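Long-range contacts in chloroplastic group IIB intron splicing facilitator CRS2, chloroplastic (Zea mays, PDB 1RYB), which is required for splicing group IIB introns in chloroplasts together with CAF1 or CAF2, and has a peptidyl-tRNA hydrolase fold without hydrolase activity: residues Y30-H35 against F162-S168; F39-I45 against V74-Q78; L103-D107 against H127-V133; R117-G123 against R141-S147. All coordinates share one frame; numbering follows the deposited sequence.

Contact 1: residues Y30-H35 against F162-S168; sequences YYGTRH and FLLQKFS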
# COMPACT_ATOMS: atom_id res chain seq x y z
N TYR A 30 -3.80 1.06 -15.95
CA TYR A 30 -2.82 0.75 -14.89
C TYR A 30 -3.10 -0.51 -14.19
O TYR A 30 -2.28 -1.01 -13.41
CB TYR A 30 -2.68 1.91 -13.89
CG TYR A 30 -2.23 3.17 -14.58
CD1 TYR A 30 -0.93 3.25 -15.08
CD2 TYR A 30 -3.09 4.26 -14.73
CE1 TYR A 30 -0.46 4.43 -15.64
CE2 TYR A 30 -2.67 5.44 -15.37
CZ TYR A 30 -1.36 5.49 -15.84
OH TYR A 30 -0.89 6.64 -16.45
N TYR A 31 -4.21 -1.04 -14.49
CA TYR A 31 -4.61 -2.21 -13.82
C TYR A 31 -3.62 -3.31 -14.05
O TYR A 31 -3.25 -3.55 -15.15
CB TYR A 31 -6.07 -2.61 -14.26
CG TYR A 31 -6.59 -3.85 -13.54
CD1 TYR A 31 -7.29 -3.77 -12.33
CD2 TYR A 31 -6.27 -5.12 -14.04
CE1 TYR A 31 -7.71 -4.93 -11.65
CE2 TYR A 31 -6.66 -6.28 -13.36
CZ TYR A 31 -7.37 -6.18 -12.17
OH TYR A 31 -7.75 -7.33 -11.49
N GLY A 32 -3.17 -3.97 -12.98
CA GLY A 32 -2.26 -5.09 -13.12
C GLY A 32 -0.80 -4.72 -13.27
O GLY A 32 0.06 -5.59 -13.28
N THR A 33 -0.53 -3.40 -13.36
CA THR A 33 0.83 -2.92 -13.51
C THR A 33 1.60 -3.00 -12.21
O THR A 33 1.03 -3.03 -11.12
CB THR A 33 0.88 -1.55 -14.16
OG1 THR A 33 0.32 -0.60 -13.31
CG2 THR A 33 0.10 -1.53 -15.52
N ARG A 34 2.88 -3.13 -12.32
CA ARG A 34 3.73 -3.33 -11.11
C ARG A 34 3.56 -2.21 -10.09
O ARG A 34 3.50 -2.46 -8.85
CB ARG A 34 5.20 -3.46 -11.48
CG ARG A 34 5.44 -4.67 -12.40
CD ARG A 34 6.96 -5.01 -12.46
NE ARG A 34 7.31 -6.22 -13.25
CZ ARG A 34 7.40 -6.24 -14.60
NH1 ARG A 34 7.15 -5.14 -15.32
NH2 ARG A 34 7.69 -7.42 -15.23
N HIS A 35 3.55 -0.99 -10.58
CA HIS A 35 3.39 0.17 -9.69
C HIS A 35 2.00 0.22 -9.02
O HIS A 35 1.78 1.04 -8.13
CB HIS A 35 3.57 1.46 -10.53
CG HIS A 35 4.32 2.63 -9.89
ND1 HIS A 35 5.23 2.46 -8.90
CD2 HIS A 35 4.29 3.94 -10.21
CE1 HIS A 35 5.73 3.64 -8.60
NE2 HIS A 35 5.15 4.56 -9.36
N PHE A 162 9.13 -0.29 -16.85
CA PHE A 162 9.04 -1.46 -16.04
C PHE A 162 7.93 -1.30 -15.01
O PHE A 162 7.16 -2.22 -14.75
CB PHE A 162 10.40 -1.64 -15.35
CG PHE A 162 10.46 -2.76 -14.38
CD1 PHE A 162 10.37 -4.08 -14.80
CD2 PHE A 162 10.64 -2.49 -13.02
CE1 PHE A 162 10.42 -5.16 -13.92
CE2 PHE A 162 10.71 -3.55 -12.11
CZ PHE A 162 10.60 -4.87 -12.57
N LEU A 163 7.80 -0.13 -14.46
CA LEU A 163 6.75 0.07 -13.45
C LEU A 163 5.41 -0.01 -14.01
O LEU A 163 4.44 -0.35 -13.32
CB LEU A 163 6.86 1.43 -12.74
CG LEU A 163 8.12 1.63 -11.91
CD1 LEU A 163 8.19 3.13 -11.45
CD2 LEU A 163 8.17 0.70 -10.70
N LEU A 164 5.33 0.40 -15.26
CA LEU A 164 4.08 0.57 -15.86
C LEU A 164 3.70 -0.53 -16.76
O LEU A 164 2.77 -0.38 -17.54
CB LEU A 164 3.99 1.93 -16.61
CG LEU A 164 4.20 3.13 -15.73
CD1 LEU A 164 3.95 4.38 -16.59
CD2 LEU A 164 3.25 3.15 -14.51
N GLN A 165 4.33 -1.67 -16.54
CA GLN A 165 4.05 -2.95 -17.24
C GLN A 165 3.51 -3.98 -16.29
O GLN A 165 3.58 -3.84 -15.10
CB GLN A 165 5.30 -3.51 -17.89
CG GLN A 165 5.40 -2.92 -19.33
CD GLN A 165 4.40 -3.62 -20.25
OE1 GLN A 165 4.33 -3.33 -21.47
NE2 GLN A 165 3.61 -4.56 -19.68
N LYS A 166 2.88 -4.96 -16.84
CA LYS A 166 2.28 -6.00 -16.01
C LYS A 166 3.34 -7.00 -15.57
O LYS A 166 4.42 -7.11 -16.14
CB LYS A 166 1.20 -6.68 -16.84
CG LYS A 166 0.00 -5.72 -17.03
CD LYS A 166 -1.35 -6.40 -17.33
CE LYS A 166 -2.41 -5.46 -17.92
NZ LYS A 166 -3.75 -6.08 -18.08
N PHE A 167 3.04 -7.78 -14.55
CA PHE A 167 3.95 -8.75 -14.11
C PHE A 167 3.98 -9.86 -15.13
O PHE A 167 2.93 -10.20 -15.70
CB PHE A 167 3.45 -9.36 -12.80
CG PHE A 167 3.57 -8.43 -11.60
CD1 PHE A 167 2.44 -7.79 -11.08
CD2 PHE A 167 4.82 -8.15 -11.03
CE1 PHE A 167 2.57 -7.00 -9.92
CE2 PHE A 167 4.96 -7.35 -9.89
CZ PHE A 167 3.82 -6.68 -9.42
N SER A 168 5.14 -10.50 -15.25
CA SER A 168 5.27 -11.70 -16.10
C SER A 168 4.47 -12.83 -15.53
O SER A 168 4.01 -12.78 -14.38
CB SER A 168 6.71 -12.14 -16.33
OG SER A 168 7.27 -12.66 -15.14
O HOH W 1 -0.11 -8.17 -13.51
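R34 carries this contact, its extended side chain running between the rings of F162 and F167. The CG methylene lies over one face of the F167 ring (3.9 Å from R34 CG to the F167 ring centroid), and CD over a face of F162. Farther out, the guanidinium turns almost flat against F162, the planes 18° apart, with F162 CE1 over its centre; K166 O and F167 CA lie over the opposite face. R34 NH1 donates in the guanidinium plane to a lone pair of F162 O at 3.0 Å, while NH2 forms a salt bridge with E171. An alanine in place of R34 would probably open a gap between the F162 and F167 rings and leave E171 without its cationic mate. Backbone bonds fix the root of this side chain: R34 N donates to Q165 O (3.0 Å), and H35 N to L163 O at 161°. L163 contributes CD1, which sits over the centre of one face of the H35 ring, 3.8 Å from H35 CE1. That imidazole, the proton acceptor in related hydrolases, is bonded through ND1 to D107. Water 1 donates to G32 O and weakly accepts from F167 N. The contact thus joins the loop leading into helix 37-48 to the link between helices 159-163 and 169-192, with F167 packed against V37 and E40 of the first and R172 and I175 of the last.

Contact 2: residues F39-I45 against V74-Q78; sequences FEMVDRI and VVKPQ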
# COMPACT_ATOMS: atom_id res chain seq x y z
N PHE A 39 -2.37 -1.40 -4.72
CA PHE A 39 -3.83 -1.46 -4.95
C PHE A 39 -4.32 -2.93 -4.85
O PHE A 39 -5.35 -3.27 -4.23
CB PHE A 39 -4.15 -0.98 -6.38
CG PHE A 39 -4.39 0.54 -6.53
CD1 PHE A 39 -4.05 1.46 -5.53
CD2 PHE A 39 -5.01 1.01 -7.69
CE1 PHE A 39 -4.32 2.81 -5.74
CE2 PHE A 39 -5.29 2.36 -7.92
CZ PHE A 39 -4.92 3.27 -6.92
N GLU A 40 -3.56 -3.87 -5.47
CA GLU A 40 -3.95 -5.27 -5.39
C GLU A 40 -4.03 -5.75 -3.97
O GLU A 40 -4.90 -6.52 -3.59
CB GLU A 40 -2.93 -6.16 -6.17
CG GLU A 40 -2.96 -5.88 -7.73
CD GLU A 40 -2.15 -6.94 -8.46
OE1 GLU A 40 -1.29 -6.69 -9.25
OE2 GLU A 40 -2.33 -8.13 -8.00
N MET A 41 -3.03 -5.37 -3.16
CA MET A 41 -3.00 -5.83 -1.75
C MET A 41 -4.20 -5.30 -0.98
O MET A 41 -4.83 -6.04 -0.24
CB MET A 41 -1.70 -5.41 -1.02
CG MET A 41 -1.56 -5.97 0.39
SD MET A 41 -1.31 -7.75 0.40
CE MET A 41 0.44 -7.86 -0.10
N VAL A 42 -4.44 -4.00 -1.08
CA VAL A 42 -5.60 -3.46 -0.41
C VAL A 42 -6.93 -4.08 -0.95
O VAL A 42 -7.87 -4.30 -0.19
CB VAL A 42 -5.63 -1.92 -0.25
CG1 VAL A 42 -4.39 -1.47 0.49
CG2 VAL A 42 -5.77 -1.20 -1.56
N ASP A 43 -7.00 -4.36 -2.21
CA ASP A 43 -8.21 -5.01 -2.71
C ASP A 43 -8.40 -6.32 -2.05
O ASP A 43 -9.49 -6.71 -1.76
CB ASP A 43 -8.16 -5.27 -4.23
CG ASP A 43 -8.42 -3.98 -5.03
OD1 ASP A 43 -9.05 -3.04 -4.61
OD2 ASP A 43 -7.92 -4.02 -6.25
N ARG A 44 -7.32 -7.00 -1.85
CA ARG A 44 -7.36 -8.32 -1.24
C ARG A 44 -7.70 -8.21 0.22
O ARG A 44 -8.47 -8.99 0.76
CB ARG A 44 -6.05 -9.06 -1.51
CG ARG A 44 -5.98 -10.40 -0.82
CD ARG A 44 -6.99 -11.45 -1.35
NE ARG A 44 -6.85 -12.69 -0.56
CZ ARG A 44 -7.50 -13.01 0.58
NH1 ARG A 44 -8.48 -12.26 1.12
NH2 ARG A 44 -7.18 -14.14 1.19
N ILE A 45 -7.15 -7.21 0.90
CA ILE A 45 -7.51 -7.03 2.32
C ILE A 45 -8.99 -6.69 2.44
O ILE A 45 -9.74 -7.26 3.28
CB ILE A 45 -6.64 -5.95 2.97
CG1 ILE A 45 -5.20 -6.50 3.04
CG2 ILE A 45 -7.16 -5.51 4.36
CD1 ILE A 45 -4.19 -5.37 3.26
N VAL A 74 -9.92 1.44 4.35
CA VAL A 74 -9.05 0.91 3.31
C VAL A 74 -9.13 1.85 2.16
O VAL A 74 -10.18 2.17 1.78
CB VAL A 74 -9.32 -0.57 2.91
CG1 VAL A 74 -9.01 -1.51 4.06
CG2 VAL A 74 -10.72 -0.74 2.46
N VAL A 75 -8.00 2.32 1.64
CA VAL A 75 -8.01 3.42 0.69
C VAL A 75 -7.12 3.19 -0.54
O VAL A 75 -6.02 2.69 -0.39
CB VAL A 75 -7.37 4.61 1.44
CG1 VAL A 75 -7.21 5.85 0.56
CG2 VAL A 75 -8.08 4.96 2.72
N LYS A 76 -7.61 3.59 -1.71
CA LYS A 76 -6.88 3.60 -2.99
C LYS A 76 -7.00 5.02 -3.50
O LYS A 76 -8.08 5.45 -4.01
CB LYS A 76 -7.48 2.65 -4.03
CG LYS A 76 -7.31 1.17 -3.56
CD LYS A 76 -7.51 0.15 -4.70
CE LYS A 76 -8.96 0.10 -5.13
NZ LYS A 76 -9.27 -0.91 -6.18
N PRO A 77 -5.96 5.81 -3.34
CA PRO A 77 -6.01 7.16 -3.87
C PRO A 77 -6.13 7.09 -5.39
O PRO A 77 -5.55 6.22 -6.07
CB PRO A 77 -4.63 7.77 -3.53
CG PRO A 77 -4.09 6.91 -2.39
CD PRO A 77 -4.72 5.54 -2.65
N GLN A 78 -6.95 7.97 -5.90
CA GLN A 78 -7.17 8.09 -7.32
C GLN A 78 -6.62 9.44 -7.82
O GLN A 78 -7.24 10.10 -8.63
CB GLN A 78 -8.68 8.00 -7.66
CG GLN A 78 -9.30 6.75 -7.00
CD GLN A 78 -8.79 5.46 -7.59
OE1 GLN A 78 -8.45 4.49 -6.83
NE2 GLN A 78 -8.79 5.39 -8.92
O HOH W 2 -7.51 -1.55 -8.39
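Helix 37-48 packs on strand 70-77 of the central sheet in an alpha/beta layer contact, the two short axes 8.7 Å apart and running nearly antiparallel at 151°. K76 reaches from the strand along the flank of the helix. Its CD stands over one face of the F39 ring, toward the rim, 3.9 Å from the F39 ring centroid, and its CG fits closely against V42 CG2 at 3.5 Å. The bend at chi3 (-69°) turns the end of the lysine across D43, where K76 NZ forms a salt bridge with D43 OD1 at 2.7 Å, on the syn lone pair. Water 2 also accepts from NZ and donates weakly to D43 OD2. A methionine in place of K76 would probably leave the D43 carboxylate without its cationic mate. At the C-terminal end of the strand, P77 O lies at the edge of F39, in the ring plane, 3.1 Å from F39 CZ. With V75 turned instead toward L91 of helix 84-94, the strand is packed between helices on both sides, as is typical of an alpha/beta/alpha sandwich.

Contact 3: residues L103-D107 against H127-V133; sequences LLIYD and HNGLQNV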
# COMPACT_ATOMS: atom_id res chain seq x y z
N LEU A 103 -1.06 2.99 7.51
CA LEU A 103 -0.27 1.93 6.90
C LEU A 103 -0.20 2.15 5.42
O LEU A 103 -1.23 2.11 4.74
CB LEU A 103 -0.87 0.55 7.23
CG LEU A 103 -0.29 -0.67 6.54
CD1 LEU A 103 1.19 -0.86 6.95
CD2 LEU A 103 -1.07 -1.87 7.08
N LEU A 104 1.06 2.28 4.92
CA LEU A 104 1.24 2.40 3.47
C LEU A 104 1.68 1.09 2.88
O LEU A 104 2.61 0.47 3.37
CB LEU A 104 2.28 3.49 3.03
CG LEU A 104 1.68 4.84 2.79
CD1 LEU A 104 0.92 4.90 1.49
CD2 LEU A 104 0.81 5.29 3.99
N ILE A 105 1.06 0.71 1.76
CA ILE A 105 1.37 -0.53 1.03
C ILE A 105 1.79 -0.17 -0.40
O ILE A 105 1.01 0.48 -1.11
CB ILE A 105 0.15 -1.50 1.08
CG1 ILE A 105 -0.28 -1.66 2.54
CG2 ILE A 105 0.56 -2.87 0.47
CD1 ILE A 105 -1.29 -2.82 2.68
N TYR A 106 2.96 -0.64 -0.86
CA TYR A 106 3.42 -0.17 -2.19
C TYR A 106 4.50 -1.07 -2.77
O TYR A 106 4.98 -1.96 -2.09
CB TYR A 106 4.00 1.29 -2.02
CG TYR A 106 5.27 1.24 -1.12
CD1 TYR A 106 6.54 1.10 -1.68
CD2 TYR A 106 5.21 1.18 0.27
CE1 TYR A 106 7.67 1.05 -0.88
CE2 TYR A 106 6.32 0.95 1.10
CZ TYR A 106 7.58 0.95 0.51
OH TYR A 106 8.75 0.76 1.27
N ASP A 107 4.80 -0.87 -4.05
CA ASP A 107 5.84 -1.69 -4.78
C ASP A 107 7.23 -1.25 -4.39
O ASP A 107 7.51 -0.06 -4.31
CB ASP A 107 5.69 -1.50 -6.30
CG ASP A 107 5.54 -0.05 -6.64
OD1 ASP A 107 4.74 0.73 -6.10
OD2 ASP A 107 6.37 0.33 -7.53
N HIS A 127 10.59 6.32 -4.02
CA HIS A 127 9.29 5.95 -4.53
C HIS A 127 8.45 7.24 -4.52
O HIS A 127 8.28 7.86 -3.49
CB HIS A 127 8.66 4.83 -3.63
CG HIS A 127 7.34 4.31 -4.20
ND1 HIS A 127 6.14 5.07 -4.21
CD2 HIS A 127 7.07 3.11 -4.77
CE1 HIS A 127 5.20 4.29 -4.75
NE2 HIS A 127 5.73 3.11 -5.11
N ASN A 128 8.01 7.69 -5.69
CA ASN A 128 7.32 8.96 -5.81
C ASN A 128 6.08 9.07 -4.94
O ASN A 128 5.77 10.17 -4.42
CB ASN A 128 6.93 9.20 -7.27
CG ASN A 128 8.14 9.62 -8.07
OD1 ASN A 128 9.26 9.63 -7.55
ND2 ASN A 128 7.91 9.99 -9.33
N GLY A 129 5.34 7.95 -4.85
CA GLY A 129 4.14 7.97 -4.10
C GLY A 129 4.46 8.08 -2.63
O GLY A 129 3.82 8.81 -1.87
N LEU A 130 5.36 7.29 -2.17
CA LEU A 130 5.73 7.35 -0.74
C LEU A 130 6.33 8.72 -0.41
O LEU A 130 6.04 9.30 0.62
CB LEU A 130 6.72 6.22 -0.43
CG LEU A 130 6.86 5.82 0.99
CD1 LEU A 130 5.48 5.64 1.65
CD2 LEU A 130 7.55 4.43 0.85
N GLN A 131 7.09 9.24 -1.34
CA GLN A 131 7.65 10.53 -1.09
C GLN A 131 6.56 11.57 -0.90
O GLN A 131 6.61 12.38 -0.01
CB GLN A 131 8.56 10.90 -2.27
CG GLN A 131 9.12 12.32 -2.04
CD GLN A 131 9.94 12.81 -3.21
OE1 GLN A 131 9.93 12.19 -4.31
NE2 GLN A 131 10.62 13.93 -3.01
N ASN A 132 5.56 11.60 -1.79
CA ASN A 132 4.48 12.55 -1.63
C ASN A 132 3.68 12.33 -0.34
O ASN A 132 3.18 13.29 0.24
CB ASN A 132 3.52 12.50 -2.84
CG ASN A 132 2.55 13.65 -2.88
OD1 ASN A 132 1.34 13.49 -2.66
ND2 ASN A 132 3.08 14.87 -3.07
N VAL A 133 3.52 11.06 0.12
CA VAL A 133 2.78 10.82 1.39
C VAL A 133 3.52 11.45 2.54
O VAL A 133 2.97 12.08 3.38
CB VAL A 133 2.54 9.33 1.68
CG1 VAL A 133 1.98 9.09 3.08
CG2 VAL A 133 1.66 8.67 0.58
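The H127 imidazole receives the edge of Y106 on one face, Y106 CD1 lying 3.7 Å from H127 CD2. This is an edge-to-face pair, its ring centroids 5.2 Å apart and planes at 71°. D107 OD1 sits at the imidazole edge, where H127 NE2 donates to it at 2.8 Å and 162°, the acceptor close to the ring plane. Seen from the carboxylate the approach is less regular: NE2 comes from above its plane. Y106 in turn has L130 CD2 over one face, 3.5 Å from Y106 CZ and toward the rim, while its hydroxyl is bonded to S147. The H127 side chain swings CG opposite the backbone N (chi1 -175°), which brings its ring to the first turn of helix 128-136, where ND1 accepts from L130 N at 3.1 Å and weakly from G129 N, capping the helix. Farther along the helix, L130 CD1 slides past L104, and L104 CD1 meets V133 CG2 tip to tip at 3.9 Å. The imidazole therefore uses both nitrogens, joining the helix start to D107, whose OD2 is bonded to H35. Such a second-shell donor is likely to hold the carboxylate in position beside H35, consistent with the role assigned to D107 in related peptidyl-tRNA hydrolases.

Contact 4: residues R117-G123 against R141-S147; sequences RLQKKGG and REFPRLS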
# COMPACT_ATOMS: atom_id res chain seq x y z
N ARG A 117 8.02 -6.95 3.08
CA ARG A 117 8.77 -6.52 4.23
C ARG A 117 7.95 -5.51 5.01
O ARG A 117 7.24 -4.68 4.43
CB ARG A 117 10.15 -5.99 3.83
CG ARG A 117 10.80 -5.13 4.88
CD ARG A 117 12.18 -4.58 4.46
NE ARG A 117 13.00 -4.31 5.65
CZ ARG A 117 14.30 -3.99 5.63
NH1 ARG A 117 15.00 -3.89 4.49
NH2 ARG A 117 14.93 -3.78 6.82
N LEU A 118 8.04 -5.55 6.36
CA LEU A 118 7.27 -4.58 7.11
C LEU A 118 8.21 -3.69 7.84
O LEU A 118 9.02 -4.20 8.56
CB LEU A 118 6.42 -5.35 8.14
CG LEU A 118 5.88 -4.38 9.17
CD1 LEU A 118 4.83 -3.48 8.50
CD2 LEU A 118 5.23 -5.16 10.31
N GLN A 119 8.05 -2.37 7.74
CA GLN A 119 8.87 -1.40 8.49
C GLN A 119 8.00 -0.43 9.23
O GLN A 119 6.94 -0.16 8.78
CB GLN A 119 9.84 -0.56 7.65
CG GLN A 119 10.90 -1.41 6.97
CD GLN A 119 11.57 -0.68 5.83
OE1 GLN A 119 12.73 -0.25 5.94
NE2 GLN A 119 10.81 -0.46 4.78
N LYS A 120 8.50 0.18 10.33
CA LYS A 120 7.68 1.11 11.12
C LYS A 120 8.05 2.54 10.89
O LYS A 120 7.44 3.49 11.40
CB LYS A 120 7.67 0.73 12.58
CG LYS A 120 7.43 -0.75 12.74
CD LYS A 120 6.02 -1.07 13.20
CE LYS A 120 5.98 -2.38 13.97
NZ LYS A 120 5.18 -2.29 15.20
N LYS A 121 9.00 2.69 10.08
CA LYS A 121 9.40 4.01 9.71
C LYS A 121 10.36 3.91 8.57
O LYS A 121 10.63 2.80 8.11
CB LYS A 121 9.98 4.73 10.87
CG LYS A 121 11.25 4.06 11.37
CD LYS A 121 11.79 4.77 12.60
CE LYS A 121 12.92 4.04 13.25
NZ LYS A 121 13.85 3.50 12.24
N GLY A 122 10.84 5.04 8.07
CA GLY A 122 11.84 5.00 7.00
C GLY A 122 11.67 6.13 5.97
O GLY A 122 10.65 6.81 5.96
N GLY A 123 12.66 6.31 5.13
CA GLY A 123 12.52 7.28 4.03
C GLY A 123 11.62 6.64 2.91
O GLY A 123 11.01 5.60 3.15
N ARG A 141 7.87 10.50 9.11
CA ARG A 141 8.18 9.22 8.52
C ARG A 141 7.84 8.04 9.39
O ARG A 141 7.96 6.92 8.96
CB ARG A 141 9.66 9.12 8.23
CG ARG A 141 10.00 10.13 7.15
CD ARG A 141 11.44 10.01 6.62
NE ARG A 141 12.49 10.17 7.63
CZ ARG A 141 12.97 11.35 8.07
NH1 ARG A 141 12.53 12.52 7.62
NH2 ARG A 141 13.93 11.33 9.00
N GLU A 142 7.42 8.28 10.60
CA GLU A 142 7.18 7.20 11.50
C GLU A 142 5.83 6.52 11.36
O GLU A 142 5.09 6.33 12.36
CB GLU A 142 7.48 7.56 12.99
CG GLU A 142 8.88 8.21 13.24
CD GLU A 142 9.14 9.55 12.53
OE1 GLU A 142 10.24 9.85 12.08
OE2 GLU A 142 8.10 10.38 12.51
N PHE A 143 5.53 6.17 10.14
CA PHE A 143 4.33 5.43 9.89
C PHE A 143 4.72 4.04 9.35
O PHE A 143 5.71 3.90 8.68
CB PHE A 143 3.32 6.19 8.97
CG PHE A 143 3.88 6.58 7.64
CD1 PHE A 143 3.81 5.72 6.55
CD2 PHE A 143 4.53 7.81 7.49
CE1 PHE A 143 4.34 6.06 5.30
CE2 PHE A 143 5.08 8.16 6.26
CZ PHE A 143 4.99 7.29 5.18
N PRO A 144 3.94 3.04 9.62
CA PRO A 144 4.26 1.73 9.12
C PRO A 144 4.04 1.55 7.58
O PRO A 144 3.15 2.14 7.00
CB PRO A 144 3.31 0.77 9.83
CG PRO A 144 2.18 1.66 10.29
CD PRO A 144 2.73 3.04 10.45
N ARG A 145 4.87 0.66 6.99
CA ARG A 145 4.82 0.36 5.58
C ARG A 145 4.96 -1.07 5.36
O ARG A 145 5.86 -1.71 5.91
CB ARG A 145 6.02 0.92 4.81
CG ARG A 145 6.35 2.35 5.06
CD ARG A 145 7.29 2.50 6.22
NE ARG A 145 7.41 3.92 6.54
CZ ARG A 145 8.21 4.72 5.89
NH1 ARG A 145 8.99 4.27 4.89
NH2 ARG A 145 8.26 6.01 6.25
N LEU A 146 4.23 -1.57 4.37
CA LEU A 146 4.40 -2.94 3.91
C LEU A 146 4.89 -2.83 2.48
O LEU A 146 4.17 -2.38 1.57
CB LEU A 146 3.10 -3.75 3.93
CG LEU A 146 3.25 -5.18 3.41
CD1 LEU A 146 4.06 -6.06 4.37
CD2 LEU A 146 1.86 -5.77 3.20
N SER A 147 6.20 -3.19 2.27
CA SER A 147 6.80 -3.12 0.93
C SER A 147 6.48 -4.41 0.24
O SER A 147 6.58 -5.48 0.88
CB SER A 147 8.35 -3.03 1.00
OG SER A 147 8.76 -1.84 1.62
O HOH W 3 8.54 -1.81 4.36
O HOH W 4 5.24 3.21 13.11
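An antiparallel beta ladder at the margin of the central sheet joins strand 116-119 to strand 145-149, and the side chain of R145 binds the loops that follow the one and precede the other. R117 with S147 and Q119 with R145 are hydrogen-bonded pairs, flanking the non-hydrogen-bonded pair L118 with L146; Q119 N donates to R145 O at 2.9 Å, and R145 N returns a bond to Q119 O. From the last pair, the R145 side chain bends at chi2 (88°), which carries its guanidinium across the loop so that K121 C and G122 N lie over one face. R145 NH1 donates to G123 O at 3.0 Å, in the guanidinium plane. The other loop is held by the same group: R145 NE donates to F143 O (2.7 Å) and NH2 to R141 O (2.9 Å). This buried cation thus gathers three carbonyl oxygens, those of G123, F143 and R141, and ties both loops together. On the face bearing R117, Q119, R145 and S147, water 3 accepts from Q119 NE2 at 2.7 Å, donates to R145 O and also bonds S147 OG, which is hydrogen-bonded to Y106 OH and D108 as well. Water 4 donates to K120 O and E142 O. Strand 116-119 is outermost in the sheet, strand 145-149 lies between it and strand 102-108, and L118 and L146 face helix 169-192 through L189 and V186.

Overall arrangement
A single sheet organises contacts 2, 3 and 4, and contact 1 lies at the end of the sheet where related hydrolases have their active site. Contact 2 lies on strand 70-77; contacts 3 and 4, with centres 10 Å apart, use the neighbouring strands 102-108 and 145-149. Contacts 2 and 3 meet where M41, V42 and I45 pack on I105. Along the chain contact 2 closes before contact 3 opens, contacts 3 and 4 interlock with alternating segments, and contact 1 spans all three. Contacts 1 and 4 are 23 Å apart between centres and do not touch, whereas H35 of contact 1 meets D107 and H127 of contact 3. This is consistent with a hydrolase-like site retained in a splicing protein.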